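Local atomic coordinates of mannitol dehydrogenase (Pseudomonas fluorescens, PDB entry 1M2W), a protein that probably catalyses the NAD-dependent interconversion of D-mannitol and D-fructose as a mannitol 2-dehydrogenase. Residues 85-90 and 258-263; 231-236 and 254-259; 377-382 and 428-433. All coordinates share one frame; numbering follows the deposited sequence.

Contact 1 (85-90 and 258-263)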
loop_
_atom_site.group_PDB
_atom_site.type_symbol
_atom_site.label_atom_id
_atom_site.label_comp_id
_atom_site.label_asym_id
_atom_site.label_seq_id
_atom_site.Cartn_x
_atom_site.Cartn_y
_atom_site.Cartn_z
ATOM N N LEU A 85 -1.729 -16.677 -8.551
ATOM C CA LEU A 85 -1.599 -16.154 -7.204
ATOM C C LEU A 85 -0.882 -17.292 -6.462
ATOM O O LEU A 85 -1.425 -18.385 -6.296
ATOM C CB LEU A 85 -2.981 -15.883 -6.618
ATOM C CG LEU A 85 -2.940 -15.314 -5.198
ATOM C CD1 LEU A 85 -3.979 -14.235 -5.080
ATOM C CD2 LEU A 85 -3.197 -16.398 -4.187
ATOM N N TYR A 86 0.326 -17.012 -5.975
ATOM C CA TYR A 86 1.169 -18.065 -5.370
ATOM C C TYR A 86 1.387 -17.824 -3.892
ATOM O O TYR A 86 2.211 -16.985 -3.517
ATOM C CB TYR A 86 2.494 -18.037 -6.164
ATOM C CG TYR A 86 3.507 -19.092 -5.845
ATOM C CD1 TYR A 86 3.151 -20.268 -5.186
ATOM C CD2 TYR A 86 4.829 -18.927 -6.245
ATOM C CE1 TYR A 86 4.117 -21.292 -4.925
ATOM C CE2 TYR A 86 5.794 -19.946 -5.991
ATOM C CZ TYR A 86 5.412 -21.100 -5.333
ATOM O OH TYR A 86 6.363 -22.056 -5.015
ATOM N N GLU A 87 0.620 -18.522 -3.044
ATOM C CA GLU A 87 0.767 -18.314 -1.609
ATOM C C GLU A 87 2.028 -18.997 -1.083
ATOM O O GLU A 87 2.330 -20.141 -1.454
ATOM C CB GLU A 87 -0.449 -18.867 -0.836
ATOM C CG GLU A 87 -1.746 -18.194 -1.176
ATOM C CD GLU A 87 -2.906 -18.677 -0.312
ATOM O OE1 GLU A 87 -2.791 -19.754 0.316
ATOM O OE2 GLU A 87 -3.929 -17.974 -0.286
ATOM N N LEU A 88 2.777 -18.292 -0.249
ATOM C CA LEU A 88 3.981 -18.875 0.350
ATOM C C LEU A 88 3.885 -18.666 1.854
ATOM O O LEU A 88 3.589 -17.574 2.325
ATOM C CB LEU A 88 5.251 -18.219 -0.189
ATOM C CG LEU A 88 5.579 -18.567 -1.650
ATOM C CD1 LEU A 88 6.847 -17.767 -2.065
ATOM C CD2 LEU A 88 5.825 -20.087 -1.795
ATOM N N GLY A 89 4.127 -19.734 2.606
ATOM C CA GLY A 89 4.042 -19.634 4.046
ATOM C C GLY A 89 4.656 -20.874 4.664
ATOM O O GLY A 89 4.873 -21.879 3.957
ATOM N N ASP A 90 4.884 -20.831 5.969
ATOM C CA ASP A 90 5.531 -21.957 6.634
ATOM C C ASP A 90 4.658 -23.129 7.022
ATOM O O ASP A 90 5.068 -23.969 7.813
ATOM C CB ASP A 90 6.332 -21.461 7.841
ATOM C CG ASP A 90 7.487 -20.553 7.425
ATOM O OD1 ASP A 90 7.925 -20.658 6.248
ATOM O OD2 ASP A 90 7.961 -19.741 8.251
ATOM N N CYS A 258 2.130 -14.035 -2.349
ATOM C CA CYS A 258 1.535 -13.340 -1.197
ATOM C C CYS A 258 1.450 -14.349 -0.060
ATOM O O CYS A 258 1.651 -15.550 -0.274
ATOM C CB CYS A 258 0.111 -12.836 -1.507
ATOM S SG CYS A 258 -1.056 -14.141 -2.046
ATOM N N GLU A 259 1.163 -13.868 1.141
ATOM C CA GLU A 259 1.006 -14.759 2.303
ATOM C C GLU A 259 -0.432 -15.300 2.284
ATOM O O GLU A 259 -1.305 -14.773 1.576
ATOM C CB GLU A 259 1.197 -13.963 3.609
ATOM C CG GLU A 259 0.111 -12.849 3.714
ATOM C CD GLU A 259 0.170 -12.115 5.049
ATOM O OE1 GLU A 259 -0.209 -10.928 5.104
ATOM O OE2 GLU A 259 0.570 -12.749 6.059
ATOM N N PRO A 260 -0.700 -16.372 3.049
ATOM C CA PRO A 260 -2.052 -16.933 3.083
ATOM C C PRO A 260 -3.089 -15.972 3.681
ATOM O O PRO A 260 -4.224 -15.906 3.205
ATOM C CB PRO A 260 -1.892 -18.173 3.984
ATOM C CG PRO A 260 -0.486 -18.594 3.743
ATOM C CD PRO A 260 0.275 -17.290 3.688
ATOM N N PHE A 261 -2.703 -15.240 4.722
ATOM C CA PHE A 261 -3.652 -14.352 5.409
ATOM C C PHE A 261 -4.107 -13.213 4.512
ATOM O O PHE A 261 -3.314 -12.703 3.737
ATOM C CB PHE A 261 -3.029 -13.737 6.656
ATOM C CG PHE A 261 -3.965 -12.796 7.389
ATOM C CD1 PHE A 261 -4.948 -13.304 8.248
ATOM C CD2 PHE A 261 -3.903 -11.418 7.190
ATOM C CE1 PHE A 261 -5.863 -12.431 8.903
ATOM C CE2 PHE A 261 -4.807 -10.550 7.845
ATOM C CZ PHE A 261 -5.775 -11.064 8.696
ATOM N N VAL A 262 -5.383 -12.842 4.606
ATOM C CA VAL A 262 -5.868 -11.725 3.799
ATOM C C VAL A 262 -7.058 -11.119 4.554
ATOM O O VAL A 262 -7.802 -11.850 5.237
ATOM C CB VAL A 262 -6.235 -12.193 2.344
ATOM C CG1 VAL A 262 -7.421 -13.212 2.334
ATOM C CG2 VAL A 262 -6.602 -10.930 1.473
ATOM N N GLN A 263 -7.211 -9.802 4.500
ATOM C CA GLN A 263 -8.338 -9.165 5.194
ATOM C C GLN A 263 -8.769 -7.900 4.469
ATOM O O GLN A 263 -7.932 -7.225 3.870
ATOM C CB GLN A 263 -7.928 -8.810 6.632
ATOM C CG GLN A 263 -9.128 -8.266 7.449
ATOM C CD GLN A 263 -8.916 -8.290 8.960
ATOM O OE1 GLN A 263 -7.781 -8.307 9.448
ATOM N NE2 GLN A 263 -10.048 -8.286 9.723
HETATM O O HOH W 1 -5.531 -17.871 1.950
#
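Parallel strand pairing at the margin of the Rossmann sheet sets E87 of strand 83-87 beside C258 of strand 256-258, an outermost strand of the seven, with E87 CA and C258 CA 5.0 Å apart. Two backbone bonds fix the register, and both involve C258: C258 N donates to Y86 O at 3.2 Å and L88 N to C258 O at 3.0 Å. A single residue of the edge strand therefore holds the neighbours on both sides of E87, which is the signature of a parallel bridge; E87 CA adds a CH···O contact to C258 O.

The side chains of E87 and C258 leave the same face of the sheet. With chi1 at 57°, SG of C258 sits between its backbone N and carbonyl carbon, and from there it meets one methyl of L85, CD2, at 3.8 Å. E87, extended beyond CG, carries its carboxylate obliquely past the start of the following loop, where E87 CD lies 3.9 Å from P260 CA. One water bridges the two residues, donating to E87 OE2 at 2.8 Å and to P260 O at 2.7 Å. OE2 also forms a salt bridge with R231, while OE1 accepts from the backbone N of E95, so both oxygens of this buried carboxylate are engaged and the group is restrained at each end. The pyrrolidine ring also touches the backbone, P260 CD lying 3.6 Å from L88 O, an oxygen that accepts a hydrogen bond from N364 ND2.

Such a short parallel edge strand, which the chain leaves just after C258, extends the sheet of a Rossmann-type dinucleotide-binding domain.

Contact 2 (231-236 and 254-259). With NAD (nicotinamide-adenine-dinucleotide), chain C; MTL (D-mannitol), chain D.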
loop_
_atom_site.group_PDB
_atom_site.type_symbol
_atom_site.label_atom_id
_atom_site.label_comp_id
_atom_site.label_asym_id
_atom_site.label_seq_id
_atom_site.Cartn_x
_atom_site.Cartn_y
_atom_site.Cartn_z
ATOM N N ARG A 231 -2.682 -7.617 3.193
ATOM C CA ARG A 231 -2.140 -8.850 2.645
ATOM C C ARG A 231 -0.678 -8.570 2.277
ATOM O O ARG A 231 -0.412 -7.706 1.437
ATOM C CB ARG A 231 -2.867 -9.347 1.397
ATOM C CG ARG A 231 -2.406 -10.798 1.068
ATOM C CD ARG A 231 -3.275 -11.507 0.064
ATOM N NE ARG A 231 -3.320 -12.948 0.365
ATOM C CZ ARG A 231 -4.122 -13.818 -0.237
ATOM N NH1 ARG A 231 -4.946 -13.432 -1.198
ATOM N NH2 ARG A 231 -4.145 -15.094 0.166
ATOM N N ILE A 232 0.268 -9.263 2.932
ATOM C CA ILE A 232 1.676 -9.040 2.625
ATOM C C ILE A 232 1.965 -9.624 1.243
ATOM O O ILE A 232 1.696 -10.799 0.966
ATOM C CB ILE A 232 2.551 -9.651 3.706
ATOM C CG1 ILE A 232 2.300 -8.889 5.034
ATOM C CG2 ILE A 232 4.038 -9.599 3.299
ATOM C CD1 ILE A 232 2.911 -9.616 6.252
ATOM N N THR A 233 2.512 -8.780 0.379
ATOM C CA THR A 233 2.798 -9.143 -1.018
ATOM C C THR A 233 4.195 -8.627 -1.400
ATOM O O THR A 233 4.380 -7.434 -1.639
ATOM C CB THR A 233 1.716 -8.454 -1.942
ATOM O OG1 THR A 233 0.404 -8.811 -1.459
ATOM C CG2 THR A 233 1.838 -8.936 -3.406
ATOM N N PRO A 234 5.192 -9.507 -1.465
ATOM C CA PRO A 234 6.566 -9.114 -1.831
ATOM C C PRO A 234 6.696 -8.644 -3.285
ATOM O O PRO A 234 5.770 -8.797 -4.134
ATOM C CB PRO A 234 7.373 -10.421 -1.672
ATOM C CG PRO A 234 6.528 -11.286 -0.786
ATOM C CD PRO A 234 5.102 -10.957 -1.183
HETATM N N MSE A 235 7.862 -8.077 -3.600
HETATM C CA MSE A 235 8.090 -7.687 -4.982
HETATM C C MSE A 235 8.379 -8.946 -5.783
HETATM O O MSE A 235 8.881 -9.960 -5.271
HETATM C CB MSE A 235 9.289 -6.734 -5.101
HETATM C CG MSE A 235 9.110 -5.475 -4.256
HETATM SE SE MSE A 235 10.662 -4.230 -4.498
HETATM C CE MSE A 235 12.105 -5.338 -3.819
ATOM N N THR A 236 8.062 -8.852 -7.066
ATOM C CA THR A 236 8.279 -9.931 -8.006
ATOM C C THR A 236 9.759 -10.314 -7.985
ATOM O O THR A 236 10.631 -9.460 -7.790
ATOM C CB THR A 236 7.905 -9.440 -9.465
ATOM O OG1 THR A 236 8.257 -10.450 -10.428
ATOM C CG2 THR A 236 8.691 -8.174 -9.824
ATOM N N TRP A 254 4.567 -13.418 -14.860
ATOM C CA TRP A 254 4.420 -12.461 -13.763
ATOM C C TRP A 254 3.420 -12.938 -12.699
ATOM O O TRP A 254 2.323 -12.408 -12.568
ATOM C CB TRP A 254 3.945 -11.121 -14.367
ATOM C CG TRP A 254 3.958 -9.970 -13.429
ATOM C CD1 TRP A 254 4.910 -9.686 -12.508
ATOM C CD2 TRP A 254 2.987 -8.904 -13.355
ATOM N NE1 TRP A 254 4.597 -8.511 -11.856
ATOM C CE2 TRP A 254 3.428 -8.013 -12.356
ATOM C CE3 TRP A 254 1.788 -8.626 -14.031
ATOM C CZ2 TRP A 254 2.712 -6.842 -12.000
ATOM C CZ3 TRP A 254 1.057 -7.443 -13.671
ATOM C CH2 TRP A 254 1.540 -6.582 -12.660
ATOM N N PRO A 255 3.775 -13.975 -11.955
ATOM C CA PRO A 255 2.840 -14.437 -10.920
ATOM C C PRO A 255 2.904 -13.426 -9.777
ATOM O O PRO A 255 3.779 -12.542 -9.774
ATOM C CB PRO A 255 3.420 -15.796 -10.507
ATOM C CG PRO A 255 4.955 -15.579 -10.717
ATOM C CD PRO A 255 5.004 -14.793 -12.016
ATOM N N VAL A 256 1.975 -13.517 -8.835
ATOM C CA VAL A 256 2.039 -12.638 -7.674
ATOM C C VAL A 256 2.170 -13.558 -6.469
ATOM O O VAL A 256 1.423 -14.527 -6.345
ATOM C CB VAL A 256 0.796 -11.720 -7.527
ATOM C CG1 VAL A 256 -0.523 -12.520 -7.437
ATOM C CG2 VAL A 256 0.964 -10.871 -6.246
ATOM N N VAL A 257 3.194 -13.318 -5.647
ATOM C CA VAL A 257 3.386 -14.131 -4.434
ATOM C C VAL A 257 2.748 -13.348 -3.299
ATOM O O VAL A 257 2.795 -12.109 -3.295
ATOM C CB VAL A 257 4.891 -14.288 -4.121
ATOM C CG1 VAL A 257 5.116 -14.686 -2.649
ATOM C CG2 VAL A 257 5.466 -15.374 -4.990
ATOM N N CYS A 258 2.130 -14.035 -2.349
ATOM C CA CYS A 258 1.535 -13.340 -1.197
ATOM C C CYS A 258 1.450 -14.349 -0.060
ATOM O O CYS A 258 1.651 -15.550 -0.274
ATOM C CB CYS A 258 0.111 -12.836 -1.507
ATOM S SG CYS A 258 -1.056 -14.141 -2.046
ATOM N N GLU A 259 1.163 -13.868 1.141
ATOM C CA GLU A 259 1.006 -14.759 2.303
ATOM C C GLU A 259 -0.432 -15.300 2.284
ATOM O O GLU A 259 -1.305 -14.773 1.576
ATOM C CB GLU A 259 1.197 -13.963 3.609
ATOM C CG GLU A 259 0.111 -12.849 3.714
ATOM C CD GLU A 259 0.170 -12.115 5.049
ATOM O OE1 GLU A 259 -0.209 -10.928 5.104
ATOM O OE2 GLU A 259 0.570 -12.749 6.059
HETATM P PA NAD C . 3.754 -2.453 -6.891
HETATM O O1A NAD C . 5.018 -1.760 -6.895
HETATM O O2A NAD C . 3.560 -3.921 -7.306
HETATM O O5B NAD C . 2.698 -1.590 -7.760
HETATM C C5B NAD C . 2.471 -0.199 -7.407
HETATM C C4B NAD C . 1.427 0.208 -8.488
HETATM O O4B NAD C . 1.092 1.645 -8.223
HETATM C C3B NAD C . 1.974 0.269 -9.931
HETATM O O3B NAD C . 0.831 0.031 -10.732
HETATM C C2B NAD C . 2.517 1.686 -10.042
HETATM O O2B NAD C . 2.815 2.154 -11.368
HETATM C C1B NAD C . 1.365 2.446 -9.385
HETATM N N9A NAD C . 1.726 3.782 -8.982
HETATM C C8A NAD C . 2.809 4.280 -8.278
HETATM N N7A NAD C . 2.762 5.590 -8.079
HETATM C C5A NAD C . 1.562 5.953 -8.703
HETATM C C6A NAD C . 0.963 7.211 -8.814
HETATM N N6A NAD C . 1.441 8.353 -8.313
HETATM N N1A NAD C . -0.265 7.286 -9.523
HETATM C C2A NAD C . -0.859 6.139 -10.086
HETATM N N3A NAD C . -0.297 4.864 -9.982
HETATM C C4A NAD C . 0.927 4.836 -9.273
HETATM O O3 NAD C . 3.158 -2.328 -5.418
HETATM P PN NAD C . 1.995 -3.044 -4.592
HETATM O O1N NAD C . 2.497 -4.230 -3.844
HETATM O O2N NAD C . 0.902 -3.269 -5.551
HETATM O O5D NAD C . 1.631 -1.881 -3.518
HETATM C C5D NAD C . 0.790 -0.790 -4.025
HETATM C C4D NAD C . 0.046 -0.104 -2.903
HETATM O O4D NAD C . -1.086 -0.832 -2.360
HETATM C C3D NAD C . 0.875 0.359 -1.652
HETATM O O3D NAD C . 1.611 1.533 -1.904
HETATM C C2D NAD C . -0.164 0.439 -0.517
HETATM O O2D NAD C . -0.843 1.711 -0.303
HETATM C C1D NAD C . -1.108 -0.694 -0.879
HETATM N N1N NAD C . -0.730 -1.982 -0.237
HETATM C C2N NAD C . 0.381 -2.844 -0.554
HETATM C C3N NAD C . 0.526 -3.995 0.261
HETATM C C7N NAD C . 1.705 -4.945 0.043
HETATM O O7N NAD C . 1.917 -5.926 0.920
HETATM N N7N NAD C . 2.485 -4.670 -0.970
HETATM C C4N NAD C . -0.402 -4.253 1.336
HETATM C C5N NAD C . -1.477 -3.362 1.575
HETATM C C6N NAD C . -1.648 -2.237 0.810
HETATM O O1 MTL D . -1.036 -5.538 4.451
HETATM C C1 MTL D . 0.356 -5.359 4.779
HETATM C C2 MTL D . 0.874 -4.203 3.925
HETATM O O2 MTL D . 0.144 -2.974 4.195
HETATM C C3 MTL D . 2.381 -4.014 4.131
HETATM O O3 MTL D . 3.051 -5.154 3.517
HETATM C C4 MTL D . 2.856 -2.704 3.452
HETATM O O4 MTL D . 2.917 -2.879 2.032
HETATM C C5 MTL D . 4.251 -2.335 3.959
HETATM O O5 MTL D . 4.198 -2.014 5.348
HETATM C C6 MTL D . 4.845 -1.115 3.159
HETATM O O6 MTL D . 6.017 -0.674 3.840
HETATM O O HOH W 2 4.509 -10.519 -5.593
#
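This is a backbone-rich contact next to the nicotinamide and mannitol, where the loop 231-236, running from strand 227-230 to helix 238-248, lies along edge strand 256-258. The two segments run at 146° to each other, roughly antiparallel, and I232 and E259 are joined twice. E259 N donates to I232 O at 3.1 Å. The side chain of E259 completes the pair: chi1 of 62° places CG between the backbone N and carbonyl carbon, and the extended chain brings OE1 within 2.8 Å of I232 N. That N-H reaches the anti side of the carboxylate, 29° out of its plane. OE1 is shared with R361 in a salt bridge.

R231 crosses to the same glutamate at its backbone. R231 NE donates to E259 O at 3.0 Å, with a weaker bond from NH2 to the same oxygen, while C258 SG rests over one face of the guanidinium, 3.5 Å from NE. Donation from NH1 to the carbonyl of A40 holds the far side of the group. Farther along, methyl meets methyl, T233 CG2 to V256 CG2 at 3.5 Å. The side chains of P234 and V257 cross at about a right angle, CD against CG1, and a water links P234 O to V257 N.

The loop also serves the ligands through its backbone: T233 N donates to the nicotinamide oxygen O7N of NAD at 3.0 Å, and R231 N to O1 of mannitol at 2.9 Å. The side chains of E259 and R231 are second-shell groups, although R231 itself meets mannitol through its backbone N. By fixing the peptide N-H and C=O groups of I232 and the R231 side chain, their bonds are consistent with a loop whose ligand-facing N-H groups are held in place.

Contact 3 (377-382 and 428-433). With MTL (D-mannitol), chain D.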
loop_
_atom_site.group_PDB
_atom_site.type_symbol
_atom_site.label_atom_id
_atom_site.label_comp_id
_atom_site.label_asym_id
_atom_site.label_seq_id
_atom_site.Cartn_x
_atom_site.Cartn_y
_atom_site.Cartn_z
ATOM N N ASP A 377 10.172 4.443 -0.119
ATOM C CA ASP A 377 9.231 5.533 0.060
ATOM C C ASP A 377 8.935 5.932 1.512
ATOM O O ASP A 377 7.802 6.245 1.867
ATOM C CB ASP A 377 7.922 5.175 -0.665
ATOM C CG ASP A 377 7.074 6.401 -1.010
ATOM O OD1 ASP A 377 7.523 7.565 -0.840
ATOM O OD2 ASP A 377 5.924 6.199 -1.470
ATOM N N GLY A 378 9.952 5.911 2.344
ATOM C CA GLY A 378 9.764 6.320 3.729
ATOM C C GLY A 378 9.252 7.759 3.819
ATOM O O GLY A 378 8.507 8.115 4.758
ATOM N N SER A 379 9.629 8.625 2.868
ATOM C CA SER A 379 9.163 10.001 2.955
ATOM C C SER A 379 7.635 10.054 2.945
ATOM O O SER A 379 7.035 10.905 3.621
ATOM C CB SER A 379 9.777 10.879 1.828
ATOM O OG SER A 379 9.366 10.450 0.524
ATOM N N SER A 380 6.998 9.160 2.190
ATOM C CA SER A 380 5.523 9.108 2.150
ATOM C C SER A 380 4.936 8.230 3.282
ATOM O O SER A 380 3.819 8.465 3.737
ATOM C CB SER A 380 5.027 8.496 0.829
ATOM O OG SER A 380 5.562 9.190 -0.284
ATOM N N LYS A 381 5.660 7.180 3.669
ATOM C CA LYS A 381 5.142 6.255 4.693
ATOM C C LYS A 381 5.189 6.777 6.132
ATOM O O LYS A 381 4.272 6.495 6.924
ATOM C CB LYS A 381 5.895 4.924 4.621
ATOM C CG LYS A 381 5.559 4.096 3.361
ATOM C CD LYS A 381 6.515 2.892 3.200
ATOM C CE LYS A 381 6.122 2.011 1.981
ATOM N NZ LYS A 381 7.212 0.985 1.789
ATOM N N PHE A 382 6.217 7.550 6.476
ATOM C CA PHE A 382 6.322 8.013 7.856
ATOM C C PHE A 382 5.089 8.759 8.341
ATOM O O PHE A 382 4.577 8.485 9.446
ATOM C CB PHE A 382 7.580 8.867 8.075
ATOM C CG PHE A 382 8.757 8.074 8.601
ATOM C CD1 PHE A 382 9.747 7.573 7.731
ATOM C CD2 PHE A 382 8.818 7.742 9.944
ATOM C CE1 PHE A 382 10.790 6.743 8.224
ATOM C CE2 PHE A 382 9.850 6.914 10.444
ATOM C CZ PHE A 382 10.846 6.417 9.559
ATOM N N ASP A 428 13.190 5.996 -3.000
ATOM C CA ASP A 428 12.233 6.943 -2.456
ATOM C C ASP A 428 12.017 8.016 -3.522
ATOM O O ASP A 428 12.980 8.450 -4.152
ATOM C CB ASP A 428 12.843 7.558 -1.195
ATOM C CG ASP A 428 11.861 8.421 -0.413
ATOM O OD1 ASP A 428 11.732 8.174 0.817
ATOM O OD2 ASP A 428 11.231 9.334 -1.007
ATOM N N PRO A 429 10.770 8.420 -3.773
ATOM C CA PRO A 429 10.508 9.457 -4.790
ATOM C C PRO A 429 11.192 10.786 -4.466
ATOM O O PRO A 429 11.325 11.662 -5.348
ATOM C CB PRO A 429 8.986 9.590 -4.780
ATOM C CG PRO A 429 8.607 9.147 -3.393
ATOM C CD PRO A 429 9.509 7.943 -3.178
ATOM N N ARG A 430 11.616 10.941 -3.210
ATOM C CA ARG A 430 12.305 12.158 -2.789
ATOM C C ARG A 430 13.691 11.848 -2.263
ATOM O O ARG A 430 14.199 12.539 -1.397
ATOM C CB ARG A 430 11.484 12.890 -1.722
ATOM C CG ARG A 430 10.130 13.276 -2.228
ATOM C CD ARG A 430 9.459 14.231 -1.290
ATOM N NE ARG A 430 10.130 15.534 -1.296
ATOM C CZ ARG A 430 9.809 16.538 -0.492
ATOM N NH1 ARG A 430 8.834 16.394 0.393
ATOM N NH2 ARG A 430 10.444 17.708 -0.598
ATOM N N ALA A 431 14.315 10.817 -2.823
ATOM C CA ALA A 431 15.637 10.377 -2.392
ATOM C C ALA A 431 16.695 11.481 -2.297
ATOM O O ALA A 431 17.337 11.652 -1.265
ATOM C CB ALA A 431 16.135 9.260 -3.324
ATOM N N GLU A 432 16.874 12.241 -3.370
ATOM C CA GLU A 432 17.903 13.284 -3.361
ATOM C C GLU A 432 17.709 14.314 -2.249
ATOM O O GLU A 432 18.644 14.631 -1.519
ATOM C CB GLU A 432 17.940 13.986 -4.717
ATOM C CG GLU A 432 19.155 14.903 -4.884
ATOM C CD GLU A 432 19.286 15.438 -6.308
ATOM O OE1 GLU A 432 18.446 16.266 -6.723
ATOM O OE2 GLU A 432 20.224 15.013 -7.011
ATOM N N PHE A 433 16.488 14.827 -2.148
ATOM C CA PHE A 433 16.098 15.807 -1.144
ATOM C C PHE A 433 16.366 15.284 0.280
ATOM O O PHE A 433 16.987 15.975 1.096
ATOM C CB PHE A 433 14.603 16.116 -1.345
ATOM C CG PHE A 433 13.970 16.882 -0.220
ATOM C CD1 PHE A 433 14.317 18.210 0.027
ATOM C CD2 PHE A 433 13.052 16.262 0.623
ATOM C CE1 PHE A 433 13.758 18.908 1.105
ATOM C CE2 PHE A 433 12.486 16.955 1.707
ATOM C CZ PHE A 433 12.839 18.274 1.948
HETATM O O1 MTL D . -1.036 -5.538 4.451
HETATM C C1 MTL D . 0.356 -5.359 4.779
HETATM C C2 MTL D . 0.874 -4.203 3.925
HETATM O O2 MTL D . 0.144 -2.974 4.195
HETATM C C3 MTL D . 2.381 -4.014 4.131
HETATM O O3 MTL D . 3.051 -5.154 3.517
HETATM C C4 MTL D . 2.856 -2.704 3.452
HETATM O O4 MTL D . 2.917 -2.879 2.032
HETATM C C5 MTL D . 4.251 -2.335 3.959
HETATM O O5 MTL D . 4.198 -2.014 5.348
HETATM C C6 MTL D . 4.845 -1.115 3.159
HETATM O O6 MTL D . 6.017 -0.674 3.840
HETATM O O HOH W 3 12.987 6.296 2.308
#
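The backbones come closest at D377 and D428, whose CA atoms are 4.2 Å apart in the turns that lead into helices 378-385 and 431-437, and from there the two chains diverge.

One carboxylate, that of D428, carries the contact. Its CG lies anti to the backbone N (chi1 -172°), which directs the group into the first turn of helix 378-385, and S379 takes hold of both its oxygens. S379 N donates to D428 OD1 at 3.0 Å from the syn side, 16° out of the carboxylate plane; the S379 hydroxyl donates to D428 OD2 at 2.7 Å, on its syn lone pair. On its anti side OD2 also accepts from R430 N at 2.8 Å, closing an Asx turn just before helix 431-437. A water donating to D428 OD1 and accepting from G378 N fills out the set.

D377 occupies the N-cap of helix 378-385. Its OD1 accepts from the S380 hydroxyl at 2.6 Å and weakly from S380 N, and the same oxygen lies against the CD-CG bond of P429, 3.1 Å from CD, the two side chains crossing at about a right angle. R430 turns its charged end elsewhere, to a salt bridge with E453. One turn into the helix, K381 reaches the substrate, its NZ 2.9 Å from O6 of mannitol, steadied by the carbonyls of V374 and S376.

The chemistry is that of two acids at helix starts: D377 OD1 and D428 OD2 are 4.1 Å apart, yet each is met by hydroxyl and peptide donors. These bonds, with the positive ends of the helix dipoles, probably offset the like charges and keep both carboxylates ionised. D428 thereby ties two helix beginnings together, one of which bears the mannitol-binding lysine.

Overall arrangement
From the N terminus, strand 83-87 comes first, and contact 1 closes a long loop when residues 258-263 return to it, 168 residues on. Within that loop the chain passes through 231-236, and contact 2 closes a much shorter one, around helix 238-248, on 254-259. The two closures end on the same stretch, share C258 and E259, and have centres 8 Å apart; together they join the active-site loop to the edge of the Rossmann sheet. Contact 3 follows in series in the C-terminal domain, linking two helix starts, with its centre 22 Å from that of contact 2. Mannitol, touched by both contacts 2 and 3, lies between the two domains.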